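Local coordinates for alginate lyase (Bacteroides ovatus, PDB 3NNB), which probably degrades alginate by beta-elimination, cutting the links between the uronic acid units of this polysaccharide, at residues A37-V48 / Y123-W134; K60-P68 / K95-D103. One frame throughout, in Å; residues are numbered along the deposited sequence.

From the N terminus, helix 27-41 leads into an extended run to V48. The chain then passes through strand 64-66 and a region with two more short strands, and enters helix 98-118 and helix 121-136 in turn. Interaction 1 pairs 37-48 with 123-134 and closes a loop with 74 residues between its segments. Interaction 2 pairs 60-68 with 95-103, has 26 residues between its segments and lies wholly within that larger loop, so the two nest and do not cross. Their centres are about 17 Å apart, yet they touch: W134 CH2 lies 3.5 Å from L101 N. Together they tie the extended N-terminal run and strand 64-66 to consecutive helices, consistent with the family's alpha-helical architecture.

Interaction 1: residues A37-V48 / Y123-W134; sequences ADKALKMTPPSV and YAQKAVDFLNVW
K126 reaches from helix 121-136 to L41 and M43, where segment 37-48 runs out of helix 27-41. Its CB is pressed against L41 CD2 at 3.5 Å, tighter than usual for two carbons, and CG runs on along the same methyl. A bend at chi2 (84°) turns the chain so that CD passes L41 O, CE comes within 3.2 Å of M43 O, and NZ donates to two backbone oxygens. It meets L41 O at 2.8 Å from above the carbonyl plane, 52° out of it, and M43 O, also at 2.8 Å, tilted by 31°. A leucine in its place would probably leave both carbonyls without their common donor and free the turn between them to shift.

On one side of this grip, Y123 OH donates to D38 OD1 (2.7 Å) while A37 CB lies over the ring face. On the other, P45 CG sits over the centre of the F130 ring, 4.2 Å from its centroid, and in the conformer given the selenium of selenomethionine M43 lies at the ring edge, a Met-aromatic contact. Farther along, P46 O lies at the W134 edge, and waters bridge P46 O to F130 O and V48 N to W134 O. The chemistry thus implies division of labour: CH-pi and apolar contacts seat the extended run, while one ammonium group and two waters serve its backbone polar atoms.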
loop_
_atom_site.group_PDB
_atom_site.type_symbol
_atom_site.label_atom_id
_atom_site.label_comp_id
_atom_site.label_asym_id
_atom_site.label_seq_id
_atom_site.Cartn_x
_atom_site.Cartn_y
_atom_site.Cartn_z
ATOM N N ALA A 37 -15.856 -11.237 0.773
ATOM C CA ALA A 37 -16.752 -10.258 0.161
ATOM C C ALA A 37 -18.109 -10.317 0.816
ATOM O O ALA A 37 -18.729 -9.292 1.049
ATOM C CB ALA A 37 -16.897 -10.552 -1.357
ATOM N N ASP A 38 -18.592 -11.533 1.107
ATOM C CA ASP A 38 -19.879 -11.670 1.824
ATOM C C ASP A 38 -19.814 -11.005 3.191
ATOM O O ASP A 38 -20.785 -10.382 3.658
ATOM C CB ASP A 38 -20.263 -13.167 1.941
ATOM C CG ASP A 38 -20.705 -13.770 0.625
ATOM O OD1 ASP A 38 -21.062 -13.049 -0.337
ATOM O OD2 ASP A 38 -20.692 -15.022 0.546
ATOM N N LYS A 39 -18.657 -11.063 3.847
ATOM C CA LYS A 39 -18.493 -10.374 5.126
ATOM C C LYS A 39 -18.513 -8.843 4.927
ATOM O O LYS A 39 -19.114 -8.097 5.715
ATOM C CB LYS A 39 -17.180 -10.785 5.803
ATOM C CG LYS A 39 -17.189 -12.185 6.380
ATOM C CD LYS A 39 -15.807 -12.536 6.984
ATOM C CE LYS A 39 -15.669 -14.039 7.217
ATOM N NZ LYS A 39 -14.250 -14.440 7.469
ATOM N N ALA A 40 -17.899 -8.376 3.830
ATOM C CA ALA A 40 -17.896 -6.959 3.512
ATOM C C ALA A 40 -19.300 -6.448 3.233
ATOM O O ALA A 40 -19.575 -5.265 3.492
ATOM C CB ALA A 40 -16.936 -6.634 2.343
ATOM N N LEU A 41 -20.175 -7.314 2.677
ATOM C CA LEU A 41 -21.582 -6.906 2.447
ATOM C C LEU A 41 -22.295 -6.523 3.733
ATOM O O LEU A 41 -23.222 -5.732 3.706
ATOM C CB LEU A 41 -22.372 -8.006 1.762
ATOM C CG LEU A 41 -22.009 -8.400 0.330
ATOM C CD1 LEU A 41 -22.935 -9.550 -0.179
ATOM C CD2 LEU A 41 -22.059 -7.219 -0.619
ATOM N N LYS A 42 -21.881 -7.118 4.849
ATOM C CA LYS A 42 -22.485 -6.851 6.141
ATOM C C LYS A 42 -22.007 -5.565 6.778
ATOM O O LYS A 42 -22.575 -5.127 7.789
ATOM C CB LYS A 42 -22.155 -8.006 7.101
ATOM C CG LYS A 42 -22.744 -9.334 6.668
ATOM C CD LYS A 42 -22.363 -10.454 7.626
ATOM C CE LYS A 42 -23.021 -11.771 7.210
ATOM N NZ LYS A 42 -22.487 -12.390 5.958
HETATM N N MSE A 43 -20.902 -5.011 6.281
HETATM C CA MSE A 43 -20.257 -3.858 6.943
HETATM C C MSE A 43 -20.968 -2.557 6.577
HETATM O O MSE A 43 -21.297 -2.314 5.420
HETATM C CB MSE A 43 -18.769 -3.764 6.576
HETATM C CG MSE A 43 -18.059 -2.560 7.220
HETATM SE SE MSE A 43 -16.186 -2.403 6.697
HETATM C CE MSE A 43 -15.422 -3.767 7.830
ATOM N N THR A 44 -21.208 -1.709 7.584
ATOM C CA THR A 44 -21.741 -0.373 7.322
ATOM C C THR A 44 -20.568 0.490 6.821
ATOM O O THR A 44 -19.533 0.566 7.506
ATOM C CB THR A 44 -22.317 0.274 8.599
ATOM O OG1 THR A 44 -23.383 -0.548 9.084
ATOM C CG2 THR A 44 -22.825 1.686 8.319
ATOM N N PRO A 45 -20.707 1.119 5.639
ATOM C CA PRO A 45 -19.587 1.949 5.154
ATOM C C PRO A 45 -19.254 3.063 6.153
ATOM O O PRO A 45 -20.163 3.809 6.562
ATOM C CB PRO A 45 -20.091 2.513 3.844
ATOM C CG PRO A 45 -21.045 1.446 3.322
ATOM C CD PRO A 45 -21.740 0.948 4.588
ATOM N N PRO A 46 -17.992 3.135 6.588
ATOM C CA PRO A 46 -17.582 4.222 7.478
ATOM C C PRO A 46 -17.277 5.517 6.710
ATOM O O PRO A 46 -17.292 5.552 5.485
ATOM C CB PRO A 46 -16.304 3.675 8.105
ATOM C CG PRO A 46 -15.663 2.935 6.964
ATOM C CD PRO A 46 -16.829 2.294 6.213
ATOM N N SER A 47 -16.934 6.562 7.447
ATOM C CA SER A 47 -16.522 7.834 6.862
ATOM C C SER A 47 -15.687 8.609 7.846
ATOM O O SER A 47 -15.637 8.283 9.039
ATOM C CB SER A 47 -17.708 8.691 6.425
ATOM O OG SER A 47 -18.312 9.385 7.529
ATOM N N VAL A 48 -15.053 9.677 7.338
ATOM C CA VAL A 48 -14.324 10.593 8.194
ATOM C C VAL A 48 -15.246 11.352 9.194
ATOM O O VAL A 48 -14.751 12.014 10.093
ATOM C CB VAL A 48 -13.502 11.623 7.393
ATOM C CG1 VAL A 48 -12.422 10.888 6.537
ATOM C CG2 VAL A 48 -14.417 12.593 6.549
ATOM N N TYR A 123 -21.599 -7.400 -5.496
ATOM C CA TYR A 123 -20.366 -7.018 -4.863
ATOM C C TYR A 123 -19.919 -5.661 -5.340
ATOM O O TYR A 123 -19.447 -4.843 -4.538
ATOM C CB TYR A 123 -19.258 -8.053 -5.126
ATOM C CG TYR A 123 -19.524 -9.414 -4.536
ATOM C CD1 TYR A 123 -19.918 -9.568 -3.217
ATOM C CD2 TYR A 123 -19.439 -10.560 -5.324
ATOM C CE1 TYR A 123 -20.128 -10.828 -2.690
ATOM C CE2 TYR A 123 -19.663 -11.808 -4.791
ATOM C CZ TYR A 123 -20.004 -11.936 -3.488
ATOM O OH TYR A 123 -20.241 -13.177 -2.947
ATOM N N ALA A 124 -20.100 -5.391 -6.637
ATOM C CA ALA A 124 -19.760 -4.068 -7.169
ATOM C C ALA A 124 -20.678 -2.981 -6.610
ATOM O O ALA A 124 -20.228 -1.859 -6.321
ATOM C CB ALA A 124 -19.761 -4.048 -8.702
ATOM N N GLN A 125 -21.971 -3.319 -6.436
ATOM C CA GLN A 125 -22.943 -2.373 -5.877
ATOM C C GLN A 125 -22.522 -1.990 -4.473
ATOM O O GLN A 125 -22.581 -0.813 -4.088
ATOM C CB GLN A 125 -24.370 -2.965 -5.912
ATOM C CG GLN A 125 -25.498 -1.985 -5.594
ATOM C CD GLN A 125 -25.636 -1.643 -4.105
ATOM O OE1 GLN A 125 -25.148 -2.364 -3.191
ATOM N NE2 GLN A 125 -26.374 -0.585 -3.863
ATOM N N LYS A 126 -22.031 -2.957 -3.699
ATOM C CA LYS A 126 -21.591 -2.640 -2.311
ATOM C C LYS A 126 -20.314 -1.835 -2.325
ATOM O O LYS A 126 -20.174 -0.900 -1.533
ATOM C CB LYS A 126 -21.427 -3.880 -1.455
ATOM C CG LYS A 126 -21.043 -3.637 -0.006
ATOM C CD LYS A 126 -22.231 -3.331 0.902
ATOM C CE LYS A 126 -21.820 -2.926 2.325
ATOM N NZ LYS A 126 -22.961 -2.937 3.315
ATOM N N ALA A 127 -19.409 -2.149 -3.239
ATOM C CA ALA A 127 -18.199 -1.376 -3.346
ATOM C C ALA A 127 -18.467 0.077 -3.662
ATOM O O ALA A 127 -17.845 0.971 -3.082
ATOM C CB ALA A 127 -17.217 -1.970 -4.413
ATOM N N VAL A 128 -19.387 0.315 -4.590
ATOM C CA VAL A 128 -19.774 1.683 -4.977
ATOM C C VAL A 128 -20.416 2.418 -3.778
ATOM O O VAL A 128 -20.219 3.622 -3.644
ATOM C CB VAL A 128 -20.653 1.656 -6.278
ATOM C CG1 VAL A 128 -21.242 3.022 -6.604
ATOM C CG2 VAL A 128 -19.787 1.201 -7.447
ATOM N N ASP A 129 -21.149 1.693 -2.911
ATOM C CA ASP A 129 -21.733 2.279 -1.694
ATOM C C ASP A 129 -20.604 2.757 -0.776
ATOM O O ASP A 129 -20.615 3.910 -0.364
ATOM C CB ASP A 129 -22.642 1.247 -1.038
ATOM C CG ASP A 129 -23.438 1.760 0.136
ATOM O OD1 ASP A 129 -23.602 2.972 0.352
ATOM O OD2 ASP A 129 -24.002 0.853 0.798
ATOM N N PHE A 130 -19.598 1.912 -0.519
ATOM C CA PHE A 130 -18.427 2.362 0.241
ATOM C C PHE A 130 -17.786 3.601 -0.382
ATOM O O PHE A 130 -17.436 4.519 0.309
ATOM C CB PHE A 130 -17.339 1.286 0.288
ATOM C CG PHE A 130 -17.544 0.226 1.355
ATOM C CD1 PHE A 130 -17.082 0.468 2.654
ATOM C CD2 PHE A 130 -18.076 -1.047 1.059
ATOM C CE1 PHE A 130 -17.216 -0.484 3.637
ATOM C CE2 PHE A 130 -18.219 -2.008 2.050
ATOM C CZ PHE A 130 -17.806 -1.717 3.346
ATOM N N LEU A 131 -17.578 3.581 -1.691
ATOM C CA LEU A 131 -16.906 4.701 -2.370
ATOM C C LEU A 131 -17.739 5.998 -2.319
ATOM O O LEU A 131 -17.182 7.089 -2.161
ATOM C CB LEU A 131 -16.652 4.341 -3.805
ATOM C CG LEU A 131 -15.591 3.291 -4.065
ATOM C CD1 LEU A 131 -15.574 2.852 -5.574
ATOM C CD2 LEU A 131 -14.153 3.695 -3.562
ATOM N N ASN A 132 -19.056 5.880 -2.517
ATOM C CA ASN A 132 -19.957 7.044 -2.383
ATOM C C ASN A 132 -19.832 7.662 -1.001
ATOM O O ASN A 132 -19.622 8.881 -0.851
ATOM C CB ASN A 132 -21.445 6.657 -2.602
ATOM C CG ASN A 132 -21.793 6.456 -4.056
ATOM O OD1 ASN A 132 -21.196 7.061 -4.924
ATOM N ND2 ASN A 132 -22.820 5.658 -4.319
ATOM N N VAL A 133 -19.935 6.815 0.008
ATOM C CA VAL A 133 -19.922 7.295 1.390
ATOM C C VAL A 133 -18.566 7.934 1.708
ATOM O O VAL A 133 -18.493 9.009 2.302
ATOM C CB VAL A 133 -20.274 6.195 2.378
ATOM C CG1 VAL A 133 -20.051 6.683 3.820
ATOM C CG2 VAL A 133 -21.749 5.750 2.148
ATOM N N TRP A 134 -17.492 7.292 1.292
ATOM C CA TRP A 134 -16.156 7.784 1.655
ATOM C C TRP A 134 -15.686 9.009 0.882
ATOM O O TRP A 134 -15.057 9.901 1.461
ATOM C CB TRP A 134 -15.091 6.671 1.537
ATOM C CG TRP A 134 -13.789 7.089 2.141
ATOM C CD1 TRP A 134 -12.775 7.765 1.544
ATOM C CD2 TRP A 134 -13.435 6.976 3.525
ATOM N NE1 TRP A 134 -11.777 8.042 2.464
ATOM C CE2 TRP A 134 -12.180 7.599 3.689
ATOM C CE3 TRP A 134 -14.060 6.396 4.642
ATOM C CZ2 TRP A 134 -11.520 7.648 4.923
ATOM C CZ3 TRP A 134 -13.403 6.424 5.859
ATOM C CH2 TRP A 134 -12.162 7.081 6.001
HETATM O O HOH W 1 -17.047 3.904 3.153
HETATM O O HOH W 2 -15.275 9.885 4.407
#

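Interaction 2: residues K60-P68 / K95-D103; sequences KHDYMSMGP and KLDRNKLGD
The Y63 ring is approached obliquely by D97 CB, L101 CD1 and the backbone N of R98. D97 CB approaches CE1 of Y63 to 3.4 Å, L101 CD1 comes to 3.7 Å of the same Y63 CE1, and the D97 carboxylate is turned 41° from the ring plane as the two side chains run antiparallel alongside one another. The guanidinium of R98 has G102 N at its edge, in plane; the arginine meets the tyrosine by its aliphatic part, CD lying 3.4 Å from Y63 OH. That hydroxyl bonds to D167, which also binds S65 OG.

Beside the ring, two bonds close a small cycle between M64 and D97. M64 N donates to D97 OD2 at 2.8 Å, meeting the oxygen on its anti side but somewhat out of the carboxylate plane, and D97 N donates back to M64 O at 2.9 Å with a C=O...N angle of 171°, almost along the carbonyl axis. CG of D97 stands anti to its own carbonyl carbon (chi1 -67°), which brings the carboxylate round to the amide of M64. M64 O and D97 OD2 also lie near each other, but both are acceptors and do not bond.

L96 fills the other flank: its CD1 packs on the peptide between S65 and M66, 3.7 Å from M66 N, and touches M64 CE more loosely. Strand 64-66, paired in parallel with 148-151, is thereby joined to the beginning of helix 98-118. Because K51 forms a salt bridge with D97 OD2, that buried oxygen takes both a lysine and a backbone amide, an arrangement likely to favour the ionised carboxylate and to fix its rotation.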
loop_
_atom_site.group_PDB
_atom_site.type_symbol
_atom_site.label_atom_id
_atom_site.label_comp_id
_atom_site.label_asym_id
_atom_site.label_seq_id
_atom_site.Cartn_x
_atom_site.Cartn_y
_atom_site.Cartn_z
ATOM N N LYS A 60 -14.684 18.544 9.836
ATOM C CA LYS A 60 -14.701 17.108 10.096
ATOM C C LYS A 60 -14.411 16.319 8.816
ATOM O O LYS A 60 -13.962 15.178 8.862
ATOM C CB LYS A 60 -16.072 16.708 10.682
ATOM C CG LYS A 60 -16.267 15.223 11.010
ATOM C CD LYS A 60 -15.794 14.856 12.389
ATOM C CE LYS A 60 -16.659 15.453 13.463
ATOM N NZ LYS A 60 -16.076 15.182 14.817
ATOM N N HIS A 61 -14.663 16.936 7.663
ATOM C CA HIS A 61 -14.408 16.278 6.376
ATOM C C HIS A 61 -12.915 16.172 6.056
ATOM O O HIS A 61 -12.524 15.474 5.119
ATOM C CB HIS A 61 -15.111 17.004 5.241
ATOM C CG HIS A 61 -16.593 16.919 5.287
ATOM N ND1 HIS A 61 -17.292 15.961 4.577
ATOM C CD2 HIS A 61 -17.520 17.712 5.886
ATOM C CE1 HIS A 61 -18.592 16.164 4.757
ATOM N NE2 HIS A 61 -18.761 17.208 5.560
ATOM N N ASP A 62 -12.070 16.885 6.805
ATOM C CA ASP A 62 -10.654 16.677 6.718
ATOM C C ASP A 62 -10.220 15.398 7.432
ATOM O O ASP A 62 -10.486 15.193 8.626
ATOM C CB ASP A 62 -9.871 17.867 7.275
ATOM C CG ASP A 62 -9.985 19.129 6.409
ATOM O OD1 ASP A 62 -10.431 19.063 5.241
ATOM O OD2 ASP A 62 -9.573 20.194 6.928
ATOM N N TYR A 63 -9.491 14.567 6.683
ATOM C CA TYR A 63 -8.861 13.382 7.234
ATOM C C TYR A 63 -7.929 13.748 8.385
ATOM O O TYR A 63 -7.157 14.683 8.274
ATOM C CB TYR A 63 -8.094 12.609 6.145
ATOM C CG TYR A 63 -7.394 11.361 6.633
ATOM C CD1 TYR A 63 -8.048 10.146 6.741
ATOM C CD2 TYR A 63 -6.069 11.420 6.972
ATOM C CE1 TYR A 63 -7.386 9.019 7.169
ATOM C CE2 TYR A 63 -5.383 10.285 7.416
ATOM C CZ TYR A 63 -6.044 9.093 7.513
ATOM O OH TYR A 63 -5.365 7.969 7.947
HETATM N N MSE A 64 -8.019 12.988 9.460
HETATM C CA MSE A 64 -7.154 13.182 10.612
HETATM C C MSE A 64 -6.743 11.841 11.106
HETATM O O MSE A 64 -7.594 10.964 11.353
HETATM C CB MSE A 64 -7.887 13.964 11.727
HETATM C CG MSE A 64 -6.948 14.339 12.872
HETATM SE SE MSE A 64 -7.966 15.129 14.321
HETATM C CE MSE A 64 -6.475 15.292 15.606
ATOM N N SER A 65 -5.439 11.684 11.296
ATOM C CA SER A 65 -4.927 10.479 11.980
ATOM C C SER A 65 -3.813 10.871 12.940
ATOM O O SER A 65 -3.391 12.026 12.951
ATOM C CB SER A 65 -4.374 9.454 10.979
ATOM O OG SER A 65 -3.274 9.970 10.264
HETATM N N MSE A 66 -3.381 9.904 13.742
HETATM C CA MSE A 66 -2.302 10.088 14.722
HETATM C C MSE A 66 -1.075 9.274 14.331
HETATM O O MSE A 66 -1.207 8.130 13.877
HETATM C CB MSE A 66 -2.767 9.581 16.095
HETATM C CG MSE A 66 -1.811 9.935 17.232
HETATM SE SE MSE A 66 -2.371 9.021 18.878
HETATM C CE MSE A 66 -1.376 7.461 18.596
ATOM N N GLY A 67 0.114 9.827 14.525
ATOM C CA GLY A 67 1.346 9.069 14.310
ATOM C C GLY A 67 1.284 7.776 15.133
ATOM O O GLY A 67 1.147 7.834 16.374
ATOM N N PRO A 68 1.358 6.602 14.485
ATOM C CA PRO A 68 1.036 5.381 15.239
ATOM C C PRO A 68 1.984 5.043 16.376
ATOM O O PRO A 68 1.565 4.391 17.319
ATOM C CB PRO A 68 1.120 4.289 14.188
ATOM C CG PRO A 68 0.726 4.967 12.994
ATOM C CD PRO A 68 1.323 6.334 13.041
ATOM N N LYS A 95 -9.201 6.007 17.417
ATOM C CA LYS A 95 -10.222 7.038 17.635
ATOM C C LYS A 95 -10.394 7.965 16.431
ATOM O O LYS A 95 -11.409 8.663 16.312
ATOM C CB LYS A 95 -9.865 7.914 18.849
ATOM C CG LYS A 95 -9.840 7.201 20.188
ATOM C CD LYS A 95 -9.335 8.193 21.296
ATOM C CE LYS A 95 -8.823 7.490 22.595
ATOM N NZ LYS A 95 -7.826 8.356 23.365
ATOM N N LEU A 96 -9.383 8.015 15.581
ATOM C CA LEU A 96 -9.367 8.948 14.444
ATOM C C LEU A 96 -9.716 8.181 13.156
ATOM O O LEU A 96 -10.473 7.226 13.221
ATOM C CB LEU A 96 -8.038 9.681 14.417
ATOM C CG LEU A 96 -7.702 10.445 15.694
ATOM C CD1 LEU A 96 -6.384 11.222 15.543
ATOM C CD2 LEU A 96 -8.875 11.397 16.053
ATOM N N ASP A 97 -9.244 8.634 11.991
ATOM C CA ASP A 97 -9.737 8.126 10.709
ATOM C C ASP A 97 -9.017 6.918 10.107
ATOM O O ASP A 97 -9.502 6.325 9.145
ATOM C CB ASP A 97 -9.720 9.263 9.668
ATOM C CG ASP A 97 -10.717 10.368 9.967
ATOM O OD1 ASP A 97 -11.771 10.048 10.568
ATOM O OD2 ASP A 97 -10.435 11.527 9.576
ATOM N N ARG A 98 -7.829 6.603 10.606
ATOM C CA ARG A 98 -6.914 5.643 9.921
ATOM C C ARG A 98 -7.532 4.266 9.732
ATOM O O ARG A 98 -7.444 3.683 8.628
ATOM C CB ARG A 98 -5.600 5.470 10.689
ATOM C CG ARG A 98 -4.688 4.429 10.111
ATOM C CD ARG A 98 -4.218 4.835 8.747
ATOM N NE ARG A 98 -3.324 3.850 8.127
ATOM C CZ ARG A 98 -3.731 2.830 7.371
ATOM N NH1 ARG A 98 -5.004 2.612 7.157
ATOM N NH2 ARG A 98 -2.823 2.024 6.810
ATOM N N ASN A 99 -8.133 3.731 10.786
ATOM C CA ASN A 99 -8.719 2.375 10.696
ATOM C C ASN A 99 -9.994 2.330 9.887
ATOM O O ASN A 99 -10.245 1.348 9.211
ATOM C CB ASN A 99 -8.886 1.748 12.093
ATOM C CG ASN A 99 -7.516 1.400 12.745
ATOM O OD1 ASN A 99 -6.507 1.284 12.045
ATOM N ND2 ASN A 99 -7.499 1.234 14.084
ATOM N N LYS A 100 -10.774 3.397 9.898
ATOM C CA LYS A 100 -11.942 3.482 9.033
ATOM C C LYS A 100 -11.511 3.523 7.562
ATOM O O LYS A 100 -12.085 2.825 6.719
ATOM C CB LYS A 100 -12.819 4.698 9.356
ATOM C CG LYS A 100 -13.486 4.790 10.751
ATOM C CD LYS A 100 -14.189 3.573 11.182
ATOM C CE LYS A 100 -15.144 3.865 12.401
ATOM N NZ LYS A 100 -16.602 4.102 11.975
ATOM N N LEU A 101 -10.489 4.330 7.255
ATOM C CA LEU A 101 -9.963 4.376 5.900
ATOM C C LEU A 101 -9.484 2.971 5.482
ATOM O O LEU A 101 -9.728 2.545 4.340
ATOM C CB LEU A 101 -8.845 5.429 5.803
ATOM C CG LEU A 101 -8.308 5.639 4.356
ATOM C CD1 LEU A 101 -7.963 7.103 4.076
ATOM C CD2 LEU A 101 -7.108 4.708 4.154
ATOM N N GLY A 102 -8.726 2.310 6.375
ATOM C CA GLY A 102 -8.246 0.963 6.109
ATOM C C GLY A 102 -9.388 0.001 5.819
ATOM O O GLY A 102 -9.303 -0.820 4.904
ATOM N N ASP A 103 -10.421 0.045 6.655
ATOM C CA ASP A 103 -11.562 -0.875 6.500
ATOM C C ASP A 103 -12.221 -0.644 5.140
ATOM O O ASP A 103 -12.605 -1.599 4.456
ATOM C CB ASP A 103 -12.625 -0.643 7.568
ATOM C CG ASP A 103 -12.235 -1.199 8.926
ATOM O OD1 ASP A 103 -11.299 -2.004 9.027
ATOM O OD2 ASP A 103 -12.907 -0.775 9.877
#